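Long-range contact in nucleoside-diphosphate-sugar epimerase (Pseudomonas aeruginosa, PDB 2X4G), which probably acts on nucleotide-linked sugars with the help of an NAD-type cofactor: residues 24-38 and 219-231. Numbering follows the deposited sequence.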
loop_
_atom_site.group_PDB
_atom_site.type_symbol
_atom_site.label_atom_id
_atom_site.label_comp_id
_atom_site.label_asym_id
_atom_site.label_seq_id
_atom_site.Cartn_x
_atom_site.Cartn_y
_atom_site.Cartn_z
ATOM N N LEU A 24 -23.816 4.645 7.393
ATOM C CA LEU A 24 -24.308 3.925 8.565
ATOM C C LEU A 24 -24.718 4.876 9.663
ATOM O O LEU A 24 -25.815 4.786 10.197
ATOM C CB LEU A 24 -23.239 2.964 9.108
ATOM C CG LEU A 24 -23.567 2.189 10.401
ATOM C CD1 LEU A 24 -24.911 1.467 10.302
ATOM C CD2 LEU A 24 -22.433 1.227 10.744
ATOM N N LEU A 25 -23.830 5.785 10.017
ATOM C CA LEU A 25 -24.094 6.631 11.159
ATOM C C LEU A 25 -25.147 7.716 10.818
ATOM O O LEU A 25 -26.004 8.022 11.621
ATOM C CB LEU A 25 -22.790 7.218 11.692
ATOM C CG LEU A 25 -22.956 8.095 12.934
ATOM C CD1 LEU A 25 -23.586 7.301 14.102
ATOM C CD2 LEU A 25 -21.621 8.793 13.320
ATOM N N GLY A 26 -25.113 8.276 9.620
ATOM C CA GLY A 26 -26.149 9.231 9.206
ATOM C C GLY A 26 -27.562 8.645 9.147
ATOM O O GLY A 26 -28.531 9.320 9.471
ATOM N N HIS A 27 -27.687 7.388 8.723
ATOM C CA HIS A 27 -28.990 6.776 8.527
ATOM C C HIS A 27 -29.642 6.687 9.883
ATOM O O HIS A 27 -30.837 6.942 10.036
ATOM C CB HIS A 27 -28.801 5.407 7.898
ATOM C CG HIS A 27 -30.065 4.739 7.459
ATOM N ND1 HIS A 27 -30.060 3.645 6.621
ATOM C CD2 HIS A 27 -31.363 4.982 7.748
ATOM C CE1 HIS A 27 -31.300 3.248 6.408
ATOM N NE2 HIS A 27 -32.111 4.035 7.087
ATOM N N HIS A 28 -28.833 6.340 10.876
ATOM C CA HIS A 28 -29.303 6.203 12.267
ATOM C C HIS A 28 -29.518 7.585 12.926
ATOM O O HIS A 28 -30.384 7.729 13.779
ATOM C CB HIS A 28 -28.335 5.340 13.092
ATOM C CG HIS A 28 -28.403 3.868 12.787
ATOM N ND1 HIS A 28 -29.364 3.033 13.323
ATOM C CD2 HIS A 28 -27.597 3.073 12.040
ATOM C CE1 HIS A 28 -29.162 1.799 12.894
ATOM N NE2 HIS A 28 -28.093 1.795 12.116
ATOM N N ALA A 29 -28.782 8.620 12.537
ATOM C CA ALA A 29 -29.149 9.967 13.003
ATOM C C ALA A 29 -30.535 10.297 12.453
ATOM O O ALA A 29 -31.411 10.714 13.194
ATOM C CB ALA A 29 -28.152 10.998 12.574
ATOM N N ALA A 30 -30.731 10.072 11.156
ATOM C CA ALA A 30 -31.994 10.368 10.498
ATOM C C ALA A 30 -33.158 9.700 11.238
ATOM O O ALA A 30 -34.132 10.360 11.621
ATOM C CB ALA A 30 -31.950 9.926 9.058
ATOM N N ARG A 31 -33.033 8.401 11.461
ATOM C CA ARG A 31 -34.003 7.648 12.243
ATOM C C ARG A 31 -34.301 8.211 13.630
ATOM O O ARG A 31 -35.423 8.170 14.099
ATOM C CB ARG A 31 -33.473 6.248 12.458
ATOM C CG ARG A 31 -33.470 5.387 11.254
ATOM C CD ARG A 31 -32.846 4.058 11.616
ATOM N NE ARG A 31 -33.483 3.058 10.811
ATOM C CZ ARG A 31 -34.308 2.117 11.240
ATOM N NH1 ARG A 31 -34.557 1.944 12.510
ATOM N NH2 ARG A 31 -34.855 1.309 10.351
ATOM N N ALA A 32 -33.264 8.666 14.311
ATOM C CA ALA A 32 -33.408 9.204 15.645
ATOM C C ALA A 32 -34.217 10.485 15.610
ATOM O O ALA A 32 -34.997 10.742 16.524
ATOM C CB ALA A 32 -32.029 9.447 16.274
ATOM N N ILE A 33 -34.023 11.279 14.558
ATOM C CA ILE A 33 -34.770 12.515 14.337
ATOM C C ILE A 33 -36.217 12.184 14.063
ATOM O O ILE A 33 -37.099 12.848 14.540
ATOM C CB ILE A 33 -34.215 13.308 13.142
ATOM C CG1 ILE A 33 -32.795 13.843 13.430
ATOM C CG2 ILE A 33 -35.110 14.464 12.795
ATOM C CD1 ILE A 33 -32.005 14.261 12.165
ATOM N N ARG A 34 -36.464 11.148 13.286
ATOM C CA ARG A 34 -37.815 10.669 13.062
ATOM C C ARG A 34 -38.415 10.117 14.357
ATOM O O ARG A 34 -39.541 10.442 14.695
ATOM C CB ARG A 34 -37.811 9.618 11.952
ATOM C CG ARG A 34 -39.142 8.891 11.696
ATOM C CD ARG A 34 -40.317 9.853 11.549
ATOM N NE ARG A 34 -40.103 10.851 10.508
ATOM C CZ ARG A 34 -40.544 12.111 10.567
ATOM N NH1 ARG A 34 -41.225 12.543 11.660
ATOM N NH2 ARG A 34 -40.299 12.944 9.536
ATOM N N ALA A 35 -37.663 9.327 15.108
ATOM C CA ALA A 35 -38.154 8.780 16.392
ATOM C C ALA A 35 -38.514 9.861 17.432
ATOM O O ALA A 35 -39.425 9.688 18.236
ATOM C CB ALA A 35 -37.132 7.823 16.975
ATOM N N ALA A 36 -37.799 10.974 17.419
ATOM C CA ALA A 36 -38.118 12.102 18.313
ATOM C C ALA A 36 -39.347 12.920 17.862
ATOM O O ALA A 36 -39.750 13.862 18.542
ATOM C CB ALA A 36 -36.903 13.023 18.467
ATOM N N GLY A 37 -39.926 12.570 16.714
ATOM C CA GLY A 37 -41.065 13.310 16.162
ATOM C C GLY A 37 -40.730 14.689 15.614
ATOM O O GLY A 37 -41.566 15.566 15.601
ATOM N N HIS A 38 -39.503 14.888 15.159
ATOM C CA HIS A 38 -39.143 16.099 14.447
ATOM C C HIS A 38 -39.344 15.924 12.943
ATOM O O HIS A 38 -39.531 14.817 12.452
ATOM C CB HIS A 38 -37.713 16.464 14.793
ATOM C CG HIS A 38 -37.509 16.635 16.262
ATOM N ND1 HIS A 38 -36.475 16.040 16.951
ATOM C CD2 HIS A 38 -38.250 17.294 17.188
ATOM C CE1 HIS A 38 -36.575 16.340 18.235
ATOM N NE2 HIS A 38 -37.644 17.095 18.404
ATOM N N ALA A 219 -25.045 1.161 16.586
ATOM C CA ALA A 219 -25.366 2.165 15.605
ATOM C C ALA A 219 -26.620 2.940 16.002
ATOM O O ALA A 219 -26.635 4.174 15.942
ATOM C CB ALA A 219 -25.544 1.534 14.242
ATOM N N ALA A 220 -27.666 2.216 16.389
ATOM C CA ALA A 220 -28.950 2.847 16.712
ATOM C C ALA A 220 -28.739 3.890 17.791
ATOM O O ALA A 220 -29.248 4.990 17.686
ATOM C CB ALA A 220 -30.009 1.802 17.155
ATOM N N GLU A 221 -27.956 3.552 18.805
ATOM C CA GLU A 221 -27.693 4.471 19.901
ATOM C C GLU A 221 -26.857 5.650 19.449
ATOM O O GLU A 221 -27.189 6.790 19.788
ATOM C CB GLU A 221 -26.996 3.786 21.094
ATOM C CG GLU A 221 -27.587 2.455 21.453
ATOM C CD GLU A 221 -27.821 2.259 22.928
ATOM O OE1 GLU A 221 -28.857 2.746 23.416
ATOM O OE2 GLU A 221 -27.006 1.574 23.581
ATOM N N ALA A 222 -25.776 5.390 18.713
ATOM C CA ALA A 222 -24.862 6.470 18.299
ATOM C C ALA A 222 -25.648 7.571 17.575
ATOM O O ALA A 222 -25.419 8.748 17.786
ATOM C CB ALA A 222 -23.728 5.935 17.450
ATOM N N GLY A 223 -26.615 7.170 16.762
ATOM C CA GLY A 223 -27.556 8.111 16.150
ATOM C C GLY A 223 -28.349 8.951 17.138
ATOM O O GLY A 223 -28.579 10.128 16.910
ATOM N N ARG A 224 -28.785 8.346 18.230
ATOM C CA ARG A 224 -29.512 9.086 19.233
ATOM C C ARG A 224 -28.571 10.030 19.980
ATOM O O ARG A 224 -28.924 11.177 20.281
ATOM C CB ARG A 224 -30.232 8.124 20.171
ATOM C CG ARG A 224 -31.338 7.322 19.424
ATOM C CD ARG A 224 -32.320 6.596 20.332
ATOM N NE ARG A 224 -31.735 5.346 20.787
ATOM C CZ ARG A 224 -31.953 4.146 20.244
ATOM N NH1 ARG A 224 -32.770 3.975 19.196
ATOM N NH2 ARG A 224 -31.339 3.088 20.766
ATOM N N GLY A 225 -27.358 9.561 20.239
ATOM C CA GLY A 225 -26.337 10.400 20.826
ATOM C C GLY A 225 -26.027 11.613 19.985
ATOM O O GLY A 225 -25.803 12.686 20.513
ATOM N N LEU A 226 -26.002 11.454 18.673
ATOM C CA LEU A 226 -25.764 12.587 17.791
ATOM C C LEU A 226 -26.885 13.610 17.936
ATOM O O LEU A 226 -26.613 14.795 18.163
ATOM C CB LEU A 226 -25.621 12.145 16.323
ATOM C CG LEU A 226 -24.416 11.287 15.949
ATOM C CD1 LEU A 226 -24.455 10.973 14.475
ATOM C CD2 LEU A 226 -23.154 11.993 16.290
ATOM N N LEU A 227 -28.135 13.156 17.821
ATOM C CA LEU A 227 -29.282 14.055 18.003
ATOM C C LEU A 227 -29.158 14.787 19.339
ATOM O O LEU A 227 -29.431 15.990 19.426
ATOM C CB LEU A 227 -30.609 13.290 17.953
ATOM C CG LEU A 227 -31.903 14.082 18.251
ATOM C CD1 LEU A 227 -32.103 15.115 17.192
ATOM C CD2 LEU A 227 -33.121 13.166 18.324
ATOM N N MET A 228 -28.736 14.066 20.373
ATOM C CA MET A 228 -28.665 14.638 21.696
ATOM C C MET A 228 -27.565 15.683 21.819
ATOM O O MET A 228 -27.730 16.671 22.515
ATOM C CB MET A 228 -28.458 13.543 22.746
ATOM C CG MET A 228 -29.704 12.744 23.089
ATOM S SD MET A 228 -29.391 11.675 24.503
ATOM C CE MET A 228 -30.015 10.127 23.852
ATOM N N ALA A 229 -26.426 15.453 21.182
ATOM C CA ALA A 229 -25.360 16.453 21.165
ATOM C C ALA A 229 -25.867 17.684 20.463
ATOM O O ALA A 229 -25.625 18.782 20.927
ATOM C CB ALA A 229 -24.123 15.929 20.445
ATOM N N LEU A 230 -26.577 17.478 19.350
ATOM C CA LEU A 230 -27.036 18.568 18.491
ATOM C C LEU A 230 -27.973 19.457 19.275
ATOM O O LEU A 230 -27.799 20.673 19.273
ATOM C CB LEU A 230 -27.727 18.039 17.224
ATOM C CG LEU A 230 -28.350 19.028 16.227
ATOM C CD1 LEU A 230 -27.297 19.758 15.443
ATOM C CD2 LEU A 230 -29.263 18.309 15.263
ATOM N N GLU A 231 -28.932 18.854 19.982
ATOM C CA GLU A 231 -29.906 19.627 20.748
ATOM C C GLU A 231 -29.317 20.198 22.023
ATOM O O GLU A 231 -29.735 21.266 22.432
ATOM C CB GLU A 231 -31.138 18.787 21.098
ATOM C CG GLU A 231 -31.979 18.366 19.898
ATOM C CD GLU A 231 -33.372 17.870 20.282
ATOM O OE1 GLU A 231 -33.502 16.720 20.755
ATOM O OE2 GLU A 231 -34.349 18.633 20.095
HETATM O O HOH W 1 -31.169 5.963 15.724
#
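One face of the His-28 imidazole carries CB of Ala-219, 3.6 Å from the ring centroid (CH-pi), and, over the rim, the backbone N of Ala-220; CD1 of Leu-24 lies at the edge, in plane. NE2 hydrogen-bonds to Glu-187 O. At the far end, the His-38 ring has Ala-36 O over its centre, while the Glu-231 carboxylate, its plane 76° from the ring, approaches obliquely and hydrogen-bonds to Tyr-16 through OE2. The axes of the two helical segments approach to 7.4 Å and cross at -65°. Gly-223, lacking a side chain, lays its CA directly against the backbone near His-28 O and Ala-29 N, 4.0 Å from Ala-29 CA. A water donates to both His-28 O and Ala-220 O, bridging the backbones. Leu-25 and Leu-226 meet tip to tip, CG to CD1 at 3.6 Å. Leu-227 forks, CD1 on Ile-33 CG1 at 4.0 Å and CD2 on Ala-36 CB, its chi1 of 175° turning CG away from its backbone N. Leu-25 and Leu-226 also touch strand 121-124. Helix 24-35, joining parallel strands 15-19 and 39-44, is the first beta-alpha-beta crossover helix of the Rossmann fold, packed against helix 219-232 on one face of the sheet.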